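Tudor and KH domain-containing protein homolog (Drosophila melanogaster, PDB 5YGB) takes part in piRNA metabolism and transposon silencing in the germline, probably by recruiting Piwi proteins, and binds the N-terminus of Piwi through its Tudor domain. Local coordinates at residues D92-D97 / F121-C126; R73-D78 / A178-A183; V7-V12 / E152-A157; W19-G24 / V96-S101; G58-A63 / C110-D115. The protein carries 1 engineered substitution. All blocks are in the same frame, centred on the assembly; numbering follows the deposited sequence. Where two conformers were deposited one is given.

How the contacts relate
From the N terminus, strand 5-12 opens contact 3, a long loop closed at 152-157. Contact 4 starts at 19-24 and closes at 96-101, wholly within that loop. Contact 5 (58-63 with 110-115) crosses contact 4 and joins two strands of the Tudor sheet. Contact 2 runs from 73-78 to 178-183, crossing contacts 3, 4 and 5. The shortest loop, contact 1 (92-97 with 121-126), lies within those of contacts 2 and 3, crosses contact 5 and shares Val-96 and Asp-97 with contact 4. Contacts 1, 2 and 4 tie the Tudor sheet and its loops to strands or a connecting loop of the OB-like sheet; contact 3 joins its strand 5-12 to the end of helix 144-154.

Contact 1 (D92-D97 / F121-C126); sequences DLYFVD and FQAVEC
Val-96 lies over one face of the Phe-121 ring where the two halves of the extended Tudor domain meet: residues 92-97 end a strand of the Tudor sheet, and residues 121-126 lead into strand 124-128 of the OB-like sheet. Val-96 CG2 sits 3.8 Å from the ring centroid of Phe-121 and 13° off the ring normal, a CH-pi contact. Its CB comes within 3.7 Å of Phe-121 CD2, so much of the branched side chain rests on the ring. An alanine in place of Phe-121 would remove this ring and would probably leave a gap beside the methyls of Val-96. Polar contacts continue along the chain. Asp-97 OD1 accepts Gln-122 N at 2.9 Å, through the lone pair pointing away from OD2. The first torsion of Asp-97 (chi1 -66°) sets CG beside its own backbone N, and OD1 also makes a salt bridge with Arg-73, so two donors would hold the carboxylate in position. Ala-123 N donates to Val-96 O at 3.2 Å, in the carbonyl plane and on a lone pair. A water fills the corner between the segments: it accepts from Tyr-94 OH at 2.7 Å, donates to Val-96 O, and gives its other proton to Ala-123 O, also at 2.7 Å.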
# COMPACT_ATOMS: atom_id res chain seq x y z
N ASP A 92 8.48 6.06 10.89
CA ASP A 92 7.50 6.10 9.81
C ASP A 92 7.77 4.91 8.87
O ASP A 92 8.82 4.86 8.23
CB ASP A 92 7.61 7.45 9.08
CG ASP A 92 6.49 7.69 8.08
OD1 ASP A 92 5.57 6.86 7.98
OD2 ASP A 92 6.54 8.76 7.42
N LEU A 93 6.83 3.97 8.82
CA LEU A 93 6.96 2.75 8.01
C LEU A 93 6.03 2.74 6.82
O LEU A 93 4.85 3.06 6.95
CB LEU A 93 6.67 1.52 8.87
CG LEU A 93 7.65 1.21 9.99
CD1 LEU A 93 7.19 -0.04 10.71
CD2 LEU A 93 9.07 1.04 9.48
N TYR A 94 6.56 2.34 5.66
CA TYR A 94 5.76 2.07 4.48
C TYR A 94 5.66 0.55 4.33
O TYR A 94 6.68 -0.14 4.24
CB TYR A 94 6.39 2.73 3.24
CG TYR A 94 5.80 2.26 1.93
CD1 TYR A 94 4.50 2.59 1.58
CD2 TYR A 94 6.54 1.46 1.06
CE1 TYR A 94 3.95 2.15 0.39
CE2 TYR A 94 6.00 1.02 -0.13
CZ TYR A 94 4.70 1.36 -0.45
OH TYR A 94 4.15 0.89 -1.63
N PHE A 95 4.44 0.01 4.33
CA PHE A 95 4.24 -1.44 4.28
C PHE A 95 4.30 -1.90 2.83
O PHE A 95 3.34 -1.78 2.08
CB PHE A 95 2.94 -1.82 5.00
CG PHE A 95 3.04 -1.67 6.49
CD1 PHE A 95 2.94 -0.43 7.09
CD2 PHE A 95 3.33 -2.77 7.28
CE1 PHE A 95 3.07 -0.30 8.46
CE2 PHE A 95 3.46 -2.64 8.65
CZ PHE A 95 3.33 -1.40 9.24
N VAL A 96 5.46 -2.42 2.42
CA VAL A 96 5.81 -2.58 1.02
C VAL A 96 4.90 -3.56 0.26
O VAL A 96 4.82 -3.48 -0.96
CB VAL A 96 7.30 -3.04 0.86
CG1 VAL A 96 8.25 -2.01 1.46
CG2 VAL A 96 7.54 -4.41 1.48
N ASP A 97 4.23 -4.47 0.96
CA ASP A 97 3.38 -5.43 0.28
C ASP A 97 1.93 -4.96 0.19
O ASP A 97 1.16 -5.57 -0.55
CB ASP A 97 3.46 -6.79 0.96
CG ASP A 97 4.83 -7.40 0.82
OD1 ASP A 97 5.38 -7.35 -0.31
OD2 ASP A 97 5.36 -7.90 1.82
N PHE A 121 8.32 -7.04 -3.76
CA PHE A 121 7.44 -6.18 -2.97
C PHE A 121 6.09 -6.10 -3.71
O PHE A 121 6.04 -5.77 -4.91
CB PHE A 121 8.05 -4.79 -2.76
CG PHE A 121 9.26 -4.77 -1.85
CD1 PHE A 121 9.71 -5.91 -1.20
CD2 PHE A 121 9.94 -3.58 -1.63
CE1 PHE A 121 10.83 -5.87 -0.37
CE2 PHE A 121 11.05 -3.53 -0.79
CZ PHE A 121 11.49 -4.67 -0.17
N GLN A 122 5.00 -6.40 -3.02
CA GLN A 122 3.76 -6.72 -3.72
C GLN A 122 2.86 -5.54 -4.08
O GLN A 122 1.99 -5.69 -4.95
CB GLN A 122 2.97 -7.74 -2.88
CG GLN A 122 3.62 -9.11 -2.84
CD GLN A 122 3.59 -9.76 -4.21
OE1 GLN A 122 2.52 -9.99 -4.77
NE2 GLN A 122 4.77 -10.01 -4.76
N ALA A 123 3.01 -4.39 -3.43
CA ALA A 123 2.10 -3.28 -3.67
C ALA A 123 2.64 -2.33 -4.72
O ALA A 123 3.80 -1.92 -4.66
CB ALA A 123 1.82 -2.51 -2.38
N VAL A 124 1.80 -1.98 -5.69
CA VAL A 124 2.15 -0.96 -6.68
C VAL A 124 1.20 0.22 -6.58
O VAL A 124 -0.03 0.06 -6.69
CB VAL A 124 2.12 -1.50 -8.10
CG1 VAL A 124 2.44 -0.38 -9.09
CG2 VAL A 124 3.14 -2.63 -8.26
N GLU A 125 1.76 1.40 -6.35
CA GLU A 125 0.98 2.63 -6.28
C GLU A 125 0.49 3.02 -7.67
O GLU A 125 1.26 3.02 -8.63
CB GLU A 125 1.80 3.78 -5.67
CG GLU A 125 0.96 4.96 -5.25
CD GLU A 125 1.78 6.17 -4.86
OE1 GLU A 125 2.97 6.00 -4.51
OE2 GLU A 125 1.23 7.29 -4.91
N CYS A 126 -0.80 3.36 -7.77
CA CYS A 126 -1.46 3.69 -9.04
C CYS A 126 -2.36 4.88 -8.84
O CYS A 126 -2.67 5.27 -7.72
CB CYS A 126 -2.32 2.54 -9.55
SG CYS A 126 -1.51 0.97 -9.86
O HOH W 1 5.40 -1.35 -2.60

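Contact 2 (R73-D78 / A178-A183); sequences RAEIVD and AVSAAA
An ST turn at Ser-180 presents two donors to the carboxylate of Glu-75. Ser-180 OG donates to Glu-75 OE1 at 2.7 Å, and Ala-181 N donates to Glu-75 OE2 at 2.8 Å with an N-H...O angle of 171°. Each oxygen is met on its syn side and somewhat out of the carboxylate plane, so the group takes one donor per oxygen, a two-point hold that would limit its rotation. Glu-75 reaches the turn with CG anti to its backbone N (chi1 173°) and an extended chain beyond. While Ser-180 OG gives its proton to Glu-75, it accepts Ala-182 N at 3.0 Å, closing the ST turn; the overlapping type I beta turn from Ser-180 to Ala-183 is closed by Ala-183 N on Ser-180 O. An alanine in place of Glu-75 would probably leave the Ser-180 hydroxyl and the Ala-181 N-H without their acceptors, and the turn less firmly tied to the strand. Glu-75 belongs to strand 70-81 of the Tudor sheet, whereas the turn is part of the connection between strands 162-171 and 188-195 of the OB-like sheet. Further along strand 70-81, Val-77 and Asp-78 both face Asp-92 in a classic beta bulge, and the contact there is van der Waals packing. Ala-178 CB packs 4.0 Å from Val-77 CG2 and 3.9 Å from Asp-78 CB. The other methyl of the valine, Val-77 CG1, rests 3.5 Å from Val-179 O.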
# COMPACT_ATOMS: atom_id res chain seq x y z
N ARG A 73 6.37 -6.93 6.15
CA ARG A 73 7.57 -6.27 5.64
C ARG A 73 7.33 -4.77 5.50
O ARG A 73 6.29 -4.33 4.99
CB ARG A 73 7.98 -6.85 4.27
CG ARG A 73 8.24 -8.36 4.30
CD ARG A 73 8.93 -8.86 3.04
NE ARG A 73 8.11 -8.68 1.85
CZ ARG A 73 8.51 -9.03 0.63
NH1 ARG A 73 9.72 -9.56 0.46
NH2 ARG A 73 7.72 -8.83 -0.42
N ALA A 74 8.30 -3.98 5.94
CA ALA A 74 8.13 -2.54 5.92
C ALA A 74 9.44 -1.83 5.61
O ALA A 74 10.52 -2.32 5.95
CB ALA A 74 7.55 -2.05 7.25
N GLU A 75 9.33 -0.68 4.96
CA GLU A 75 10.45 0.19 4.65
C GLU A 75 10.43 1.40 5.58
O GLU A 75 9.40 2.07 5.72
CB GLU A 75 10.36 0.62 3.17
CG GLU A 75 11.38 1.66 2.75
CD GLU A 75 11.13 2.19 1.35
OE1 GLU A 75 10.19 1.72 0.67
OE2 GLU A 75 11.89 3.08 0.92
N ILE A 76 11.55 1.69 6.22
CA ILE A 76 11.63 2.90 7.03
C ILE A 76 11.72 4.12 6.11
O ILE A 76 12.66 4.24 5.29
CB ILE A 76 12.83 2.86 7.98
CG1 ILE A 76 12.71 1.67 8.95
CG2 ILE A 76 12.96 4.20 8.76
CD1 ILE A 76 13.81 1.60 10.00
N VAL A 77 10.74 5.01 6.19
CA VAL A 77 10.79 6.19 5.34
C VAL A 77 11.12 7.46 6.12
O VAL A 77 11.48 8.47 5.51
CB VAL A 77 9.49 6.37 4.54
CG1 VAL A 77 9.29 5.17 3.62
CG2 VAL A 77 8.32 6.55 5.46
N ASP A 78 11.03 7.42 7.45
CA ASP A 78 11.42 8.57 8.27
C ASP A 78 11.62 8.10 9.70
O ASP A 78 11.06 7.09 10.13
CB ASP A 78 10.37 9.69 8.19
CG ASP A 78 10.96 11.09 8.39
OD1 ASP A 78 12.16 11.21 8.73
OD2 ASP A 78 10.20 12.06 8.21
N ALA A 178 6.98 12.10 3.79
CA ALA A 178 7.93 11.02 3.58
C ALA A 178 7.29 9.87 2.82
O ALA A 178 6.19 9.41 3.17
CB ALA A 178 8.47 10.53 4.92
N VAL A 179 7.97 9.40 1.78
CA VAL A 179 7.45 8.33 0.94
C VAL A 179 8.53 7.30 0.67
O VAL A 179 9.69 7.49 1.03
CB VAL A 179 6.91 8.86 -0.40
CG1 VAL A 179 5.63 9.67 -0.18
CG2 VAL A 179 7.97 9.69 -1.10
N SER A 180 8.15 6.20 0.03
CA SER A 180 9.08 5.14 -0.32
C SER A 180 10.24 5.62 -1.19
O SER A 180 10.10 6.56 -1.99
CB SER A 180 8.33 4.02 -1.04
OG SER A 180 9.24 3.05 -1.50
N ALA A 181 11.39 4.95 -1.06
CA ALA A 181 12.52 5.25 -1.93
C ALA A 181 12.17 4.90 -3.38
O ALA A 181 12.79 5.41 -4.31
CB ALA A 181 13.75 4.49 -1.49
N ALA A 182 11.18 4.04 -3.57
CA ALA A 182 10.76 3.67 -4.91
C ALA A 182 9.78 4.69 -5.50
O ALA A 182 9.38 4.57 -6.65
CB ALA A 182 10.14 2.29 -4.91
N ALA A 183 9.41 5.70 -4.71
CA ALA A 183 8.38 6.65 -5.14
C ALA A 183 8.86 8.10 -5.16
O ALA A 183 8.15 9.00 -4.71
CB ALA A 183 7.16 6.52 -4.23

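Contact 3 (V7-V12 / E152-A157); sequences VYVSAV and ELTEVA
Strand residue Val-9 receives the chain leaving helix 144-154 through one backbone bond, Ala-157 N to Val-9 O, at 3.1 Å with an N-H...O angle of 167°. The same carbonyl oxygen is approached by Val-156 CA at 3.5 Å, a CA-H...O contact. The helix ends at Thr-154; Glu-155, the first residue beyond it, has positive phi, and the chain turns there toward the strand, bringing Val-156 against it. Val-156 is the wedge of the contact. With CG1 between the backbone N and the carbonyl carbon (chi1 51°), CG2 is left anti to the backbone N, and this methyl packs 3.7 Å from Ala-11 N, against the peptide that joins Ser-10 to Ala-11. Beside it, Val-156 CB lies 3.8 Å from Val-12 CG2, the two side chains crossing at a slant. Val-9 meets the last helical turn: its CB is 3.9 Å from Thr-154 CB, with the side chains at about a right angle. The hydroxyl of Thr-154 is engaged within the helix, bonded to Phe-150 O. A water bridges the two backbones, accepting from Val-9 N at 2.8 Å and bonding to Thr-154 O. Strand 5-12 belongs to a sheet whose order, 1-2-3-5-4 with first and last strands paired, is that of the OB-like fold of the staphylococcal-nuclease-like half of extended Tudor domains; helix 144-154 lies between its third and fourth strands in sequence. Strand 17-22 pairs with 5-12, Leu-162 of strand 162-171 packs on both Val-9 and Thr-154, and Ile-205 of helix 205-211 touches Leu-153 and Thr-154.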
# COMPACT_ATOMS: atom_id res chain seq x y z
N VAL A 7 -6.22 -8.15 -10.08
CA VAL A 7 -5.61 -7.48 -8.92
C VAL A 7 -6.55 -7.37 -7.74
O VAL A 7 -7.78 -7.49 -7.87
CB VAL A 7 -5.14 -6.04 -9.27
CG1 VAL A 7 -4.16 -6.03 -10.45
CG2 VAL A 7 -6.34 -5.12 -9.52
N TYR A 8 -5.96 -7.13 -6.57
CA TYR A 8 -6.69 -6.62 -5.42
C TYR A 8 -6.27 -5.19 -5.18
O TYR A 8 -5.08 -4.89 -5.30
CB TYR A 8 -6.37 -7.40 -4.14
CG TYR A 8 -6.66 -8.87 -4.15
CD1 TYR A 8 -7.94 -9.35 -4.43
CD2 TYR A 8 -5.68 -9.79 -3.82
CE1 TYR A 8 -8.21 -10.69 -4.42
CE2 TYR A 8 -5.94 -11.15 -3.80
CZ TYR A 8 -7.21 -11.58 -4.09
OH TYR A 8 -7.48 -12.93 -4.08
N VAL A 9 -7.20 -4.33 -4.79
CA VAL A 9 -6.82 -3.02 -4.24
C VAL A 9 -6.58 -3.22 -2.74
O VAL A 9 -7.48 -3.61 -2.00
CB VAL A 9 -7.90 -1.97 -4.51
CG1 VAL A 9 -7.58 -0.70 -3.74
CG2 VAL A 9 -7.98 -1.70 -6.00
N SER A 10 -5.34 -3.00 -2.31
CA SER A 10 -4.93 -3.34 -0.94
C SER A 10 -4.94 -2.14 0.00
O SER A 10 -5.02 -2.32 1.22
CB SER A 10 -3.54 -3.99 -0.94
OG SER A 10 -2.60 -3.23 -1.69
N ALA A 11 -4.83 -0.93 -0.53
CA ALA A 11 -4.89 0.27 0.28
C ALA A 11 -5.33 1.43 -0.59
O ALA A 11 -5.04 1.45 -1.79
CB ALA A 11 -3.52 0.57 0.93
N VAL A 12 -6.03 2.38 0.01
CA VAL A 12 -6.52 3.57 -0.69
C VAL A 12 -6.26 4.83 0.10
O VAL A 12 -6.61 4.92 1.27
CB VAL A 12 -8.04 3.47 -0.95
CG1 VAL A 12 -8.59 4.81 -1.45
CG2 VAL A 12 -8.37 2.34 -1.92
N GLU A 152 -15.59 1.67 -1.60
CA GLU A 152 -16.70 0.74 -1.75
C GLU A 152 -16.62 -0.07 -3.04
O GLU A 152 -16.79 -1.29 -3.03
CB GLU A 152 -18.03 1.49 -1.70
CG GLU A 152 -18.37 2.12 -0.36
CD GLU A 152 -19.68 2.90 -0.39
OE1 GLU A 152 -19.63 4.14 -0.51
OE2 GLU A 152 -20.75 2.26 -0.29
N LEU A 153 -16.39 0.61 -4.16
CA LEU A 153 -16.36 -0.06 -5.45
C LEU A 153 -15.18 -1.04 -5.55
O LEU A 153 -15.28 -2.09 -6.19
CB LEU A 153 -16.29 0.95 -6.58
CG LEU A 153 -17.54 1.83 -6.76
CD1 LEU A 153 -17.31 2.89 -7.84
CD2 LEU A 153 -18.77 0.98 -7.07
N THR A 154 -14.07 -0.69 -4.90
CA THR A 154 -12.91 -1.57 -4.94
C THR A 154 -12.92 -2.60 -3.81
O THR A 154 -12.14 -3.55 -3.85
CB THR A 154 -11.58 -0.78 -4.84
OG1 THR A 154 -11.54 -0.04 -3.61
CG2 THR A 154 -11.42 0.17 -6.02
N GLU A 155 -13.81 -2.41 -2.83
CA GLU A 155 -13.81 -3.17 -1.57
C GLU A 155 -12.39 -3.37 -1.04
O GLU A 155 -11.96 -4.49 -0.73
CB GLU A 155 -14.51 -4.52 -1.73
CG GLU A 155 -15.17 -4.97 -0.43
CD GLU A 155 -15.68 -6.40 -0.47
OE1 GLU A 155 -15.81 -6.96 -1.58
OE2 GLU A 155 -15.95 -6.95 0.62
N VAL A 156 -11.69 -2.25 -0.91
CA VAL A 156 -10.30 -2.24 -0.50
C VAL A 156 -10.06 -3.11 0.73
O VAL A 156 -10.84 -3.08 1.69
CB VAL A 156 -9.82 -0.79 -0.23
CG1 VAL A 156 -10.76 -0.06 0.71
CG2 VAL A 156 -8.39 -0.80 0.31
N ALA A 157 -9.01 -3.93 0.63
CA ALA A 157 -8.48 -4.77 1.71
C ALA A 157 -9.33 -6.02 2.01
O ALA A 157 -9.02 -6.75 2.95
CB ALA A 157 -8.28 -3.94 3.00
O HOH W 2 -9.98 -4.91 -4.87
O HOH W 3 -10.05 -5.88 -2.28

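Contact 4 (W19-G24 / V96-S101); sequences WVQLIG and VDYGDS
Gln-21 and Trp-19, two residues apart on strand 17-22, both reach the loop between strands 89-95 and 101-104, one by hydrogen bonding and the other by ring packing. The hydrogen bond runs from Gln-21 NE2 to Asp-97 O at 2.8 Å and is nearly straight, with an N-H...O angle of 171°. The acceptor lies in the plane of the glutamine amide, but the donor is tilted 27° from the carbonyl plane of Asp-97. An extended chain beyond CG carries the amide to this point. A polar-aromatic contact involves the same nitrogen: Gln-21 NE2 stands 3.3 Å above the plane of the Tyr-98 ring, offset toward the rim near CD2, and the amide and ring planes are 65° apart. Aromatic packing falls to Trp-19. Gly-99 CA sits 3.5 Å from the centroid of the five-membered ring of Trp-19, almost on the ring normal, in a CH-pi contact. Gly-99 O follows over the same indole, 3.5 Å from Trp-19 CZ2. Separately, Tyr-98 O makes a van der Waals contact with the CB methylene of Trp-19 at 3.5 Å, and is also bonded to Ser-10 OG of the adjoining strand 5-12. A CB on Gly-99 would lie only 2.3 Å from Trp-19 CG, and the backbone angles there would strain it as well. The Tyr-98 ring beside Gln-21 NE2 apart, what the loop offers strand 17-22 is thus largely backbone, namely three carbonyls and the CA of a glycine, so the fit depends on the path of the loop and on the absence of a side chain at Gly-99.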
# COMPACT_ATOMS: atom_id res chain seq x y z
N TRP A 19 -3.15 1.48 -3.99
CA TRP A 19 -2.17 0.43 -4.20
C TRP A 19 -2.86 -0.85 -4.62
O TRP A 19 -3.92 -1.21 -4.10
CB TRP A 19 -1.34 0.20 -2.94
CG TRP A 19 -0.38 1.32 -2.61
CD1 TRP A 19 0.95 1.36 -2.90
CD2 TRP A 19 -0.70 2.55 -1.95
NE1 TRP A 19 1.49 2.55 -2.45
CE2 TRP A 19 0.50 3.30 -1.86
CE3 TRP A 19 -1.87 3.10 -1.41
CZ2 TRP A 19 0.55 4.57 -1.27
CZ3 TRP A 19 -1.81 4.37 -0.82
CH2 TRP A 19 -0.60 5.08 -0.75
N VAL A 20 -2.24 -1.55 -5.57
CA VAL A 20 -2.76 -2.84 -6.02
C VAL A 20 -1.73 -3.96 -5.85
O VAL A 20 -0.50 -3.72 -5.87
CB VAL A 20 -3.24 -2.82 -7.49
CG1 VAL A 20 -4.27 -1.73 -7.70
CG2 VAL A 20 -2.08 -2.62 -8.44
N GLN A 21 -2.25 -5.16 -5.68
CA GLN A 21 -1.48 -6.40 -5.62
C GLN A 21 -1.92 -7.29 -6.76
O GLN A 21 -3.12 -7.34 -7.06
CB GLN A 21 -1.74 -7.13 -4.30
CG GLN A 21 -1.41 -6.34 -3.04
CD GLN A 21 -2.02 -6.96 -1.81
OE1 GLN A 21 -3.08 -7.58 -1.88
NE2 GLN A 21 -1.37 -6.79 -0.66
N LEU A 22 -1.00 -8.02 -7.36
CA LEU A 22 -1.35 -8.99 -8.39
C LEU A 22 -1.87 -10.28 -7.78
O LEU A 22 -1.26 -10.82 -6.85
CB LEU A 22 -0.15 -9.32 -9.27
CG LEU A 22 0.43 -8.18 -10.08
CD1 LEU A 22 1.63 -8.69 -10.86
CD2 LEU A 22 -0.61 -7.66 -11.02
N ILE A 23 -2.96 -10.78 -8.33
CA ILE A 23 -3.51 -12.08 -7.95
C ILE A 23 -2.81 -13.20 -8.68
O ILE A 23 -2.58 -13.12 -9.89
CB ILE A 23 -5.01 -12.14 -8.25
CG1 ILE A 23 -5.75 -11.08 -7.44
CG2 ILE A 23 -5.58 -13.54 -7.97
CD1 ILE A 23 -7.23 -11.00 -7.76
N GLY A 24 -2.48 -14.26 -7.97
CA GLY A 24 -1.90 -15.43 -8.61
C GLY A 24 -0.87 -16.06 -7.70
O GLY A 24 -1.01 -15.98 -6.47
N VAL A 96 5.46 -2.42 2.42
CA VAL A 96 5.81 -2.58 1.02
C VAL A 96 4.90 -3.56 0.26
O VAL A 96 4.82 -3.48 -0.96
CB VAL A 96 7.30 -3.04 0.86
CG1 VAL A 96 8.25 -2.01 1.46
CG2 VAL A 96 7.54 -4.41 1.48
N ASP A 97 4.23 -4.47 0.96
CA ASP A 97 3.38 -5.43 0.28
C ASP A 97 1.93 -4.96 0.19
O ASP A 97 1.16 -5.57 -0.55
CB ASP A 97 3.46 -6.79 0.96
CG ASP A 97 4.83 -7.40 0.82
OD1 ASP A 97 5.38 -7.35 -0.31
OD2 ASP A 97 5.36 -7.90 1.82
N TYR A 98 1.56 -3.90 0.91
CA TYR A 98 0.15 -3.47 0.98
C TYR A 98 -0.09 -2.02 0.60
O TYR A 98 -1.12 -1.70 -0.00
CB TYR A 98 -0.39 -3.73 2.39
CG TYR A 98 -0.60 -5.19 2.66
CD1 TYR A 98 0.47 -6.02 3.04
CD2 TYR A 98 -1.84 -5.78 2.50
CE1 TYR A 98 0.28 -7.37 3.26
CE2 TYR A 98 -2.04 -7.11 2.73
CZ TYR A 98 -0.98 -7.91 3.10
OH TYR A 98 -1.20 -9.25 3.31
N GLY A 99 0.84 -1.13 0.93
CA GLY A 99 0.72 0.27 0.55
C GLY A 99 0.45 1.23 1.70
O GLY A 99 0.64 2.44 1.54
N ASP A 100 0.02 0.70 2.84
CA ASP A 100 -0.23 1.53 4.01
C ASP A 100 1.04 2.17 4.57
O ASP A 100 2.13 1.61 4.44
CB ASP A 100 -0.87 0.70 5.12
CG ASP A 100 -2.11 -0.04 4.67
OD1 ASP A 100 -3.22 0.51 4.81
OD2 ASP A 100 -1.97 -1.17 4.16
N SER A 101 0.90 3.33 5.19
CA SER A 101 1.98 3.91 5.98
C SER A 101 1.50 4.13 7.40
O SER A 101 0.37 4.55 7.62
CB SER A 101 2.47 5.21 5.36
OG SER A 101 3.25 4.96 4.20

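Contact 5 (G58-A63 / C110-D115); sequences GQIVAA and CELRTD
Ala-62 and Cys-110 form an antiparallel hydrogen-bonded pair that fastens strand 109-111, an outermost strand of the Tudor sheet, to strand 60-65. Ala-62 N to Cys-110 O and Cys-110 N to Ala-62 O both measure 2.8 Å, with N-H...O angles of 164° and 169°. This is the tight part. Both side chains lie on one face of the sheet, covered by Tyr-41 of helix 25-41 and by Trp-71. Leu-112 extends the packing on leaving the strand: its CG lies anti to the backbone N (chi1 -173°), and beyond it CD1 lies 3.9 Å from Ala-62 CB and CD2 4.0 Å from Ile-60 CG2. The leucine and isoleucine side chains lie side by side, pointing the same way, and Leu-117 touches both.

Toward Gln-59 and Glu-111, which are partly exposed, direct bonding gives way to water. One water links Gln-59 NE2 to Glu-111 OE1, while Gln-59 OE1 is taken up by Tyr-56 N. A second stands where another direct backbone bond might have formed, accepting from Leu-112 N at 3.0 Å and donating to Ile-60 O at 2.7 Å.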
# COMPACT_ATOMS: atom_id res chain seq x y z
N GLY A 58 15.39 3.82 4.73
CA GLY A 58 15.66 2.93 3.61
C GLY A 58 15.74 1.48 4.03
O GLY A 58 15.64 0.58 3.19
N GLN A 59 15.93 1.24 5.33
CA GLN A 59 16.04 -0.12 5.86
C GLN A 59 14.73 -0.88 5.68
O GLN A 59 13.66 -0.32 5.89
CB GLN A 59 16.43 -0.06 7.34
CG GLN A 59 16.87 -1.39 7.95
CD GLN A 59 17.23 -1.23 9.42
OE1 GLN A 59 17.16 -0.14 9.97
NE2 GLN A 59 17.60 -2.33 10.07
N ILE A 60 14.84 -2.15 5.31
CA ILE A 60 13.67 -3.02 5.22
C ILE A 60 13.63 -3.86 6.48
O ILE A 60 14.59 -4.57 6.81
CB ILE A 60 13.71 -3.91 3.98
CG1 ILE A 60 13.92 -3.07 2.71
CG2 ILE A 60 12.44 -4.70 3.85
CD1 ILE A 60 12.86 -1.99 2.48
N VAL A 61 12.51 -3.79 7.18
CA VAL A 61 12.35 -4.40 8.50
C VAL A 61 11.09 -5.25 8.56
O VAL A 61 10.30 -5.30 7.60
CB VAL A 61 12.32 -3.32 9.61
CG1 VAL A 61 13.61 -2.51 9.63
CG2 VAL A 61 11.13 -2.38 9.41
N ALA A 62 10.91 -5.94 9.69
CA ALA A 62 9.66 -6.62 10.02
C ALA A 62 8.94 -5.79 11.08
O ALA A 62 9.59 -5.33 12.01
CB ALA A 62 9.93 -8.03 10.54
N ALA A 63 7.64 -5.61 10.94
CA ALA A 63 6.90 -4.82 11.93
C ALA A 63 5.54 -5.39 12.18
O ALA A 63 4.85 -5.85 11.25
CB ALA A 63 6.78 -3.37 11.46
N CYS A 110 11.42 -5.45 14.17
CA CYS A 110 12.61 -6.30 14.20
C CYS A 110 13.33 -6.22 12.87
O CYS A 110 12.74 -5.84 11.86
CB CYS A 110 12.26 -7.77 14.47
SG CYS A 110 11.61 -8.14 16.09
N GLU A 111 14.59 -6.62 12.84
CA GLU A 111 15.24 -6.86 11.56
C GLU A 111 14.51 -7.98 10.81
O GLU A 111 13.93 -8.88 11.42
CB GLU A 111 16.71 -7.24 11.77
CG GLU A 111 17.52 -6.09 12.35
CD GLU A 111 18.98 -6.42 12.56
OE1 GLU A 111 19.79 -5.47 12.67
OE2 GLU A 111 19.33 -7.61 12.64
N LEU A 112 14.54 -7.92 9.49
CA LEU A 112 13.88 -8.91 8.65
C LEU A 112 14.80 -10.09 8.35
O LEU A 112 15.90 -9.89 7.82
CB LEU A 112 13.40 -8.26 7.35
CG LEU A 112 12.55 -9.15 6.44
CD1 LEU A 112 11.21 -9.43 7.09
CD2 LEU A 112 12.35 -8.47 5.08
N ARG A 113 14.37 -11.31 8.71
CA ARG A 113 15.12 -12.52 8.37
C ARG A 113 15.36 -12.53 6.87
O ARG A 113 14.44 -12.29 6.08
CB ARG A 113 14.36 -13.76 8.82
CG ARG A 113 15.23 -15.01 8.98
CD ARG A 113 14.40 -16.18 9.47
NE ARG A 113 13.62 -16.75 8.38
CZ ARG A 113 12.50 -17.46 8.54
NH1 ARG A 113 12.00 -17.66 9.75
NH2 ARG A 113 11.89 -17.96 7.48
N THR A 114 16.59 -12.83 6.47
CA THR A 114 17.05 -12.57 5.11
C THR A 114 16.20 -13.25 4.03
O THR A 114 15.94 -12.66 2.98
CB THR A 114 18.53 -13.00 4.96
OG1 THR A 114 19.34 -12.20 5.83
CG2 THR A 114 19.02 -12.80 3.54
N ASP A 115 15.75 -14.47 4.27
CA ASP A 115 14.97 -15.17 3.25
C ASP A 115 13.59 -14.55 3.01
O ASP A 115 12.99 -14.79 1.96
CB ASP A 115 14.83 -16.66 3.61
CG ASP A 115 14.16 -16.87 4.94
OD1 ASP A 115 14.77 -16.48 5.97
OD2 ASP A 115 13.04 -17.42 4.97
O HOH W 4 18.76 -2.92 12.98
O HOH W 5 16.19 -5.57 8.75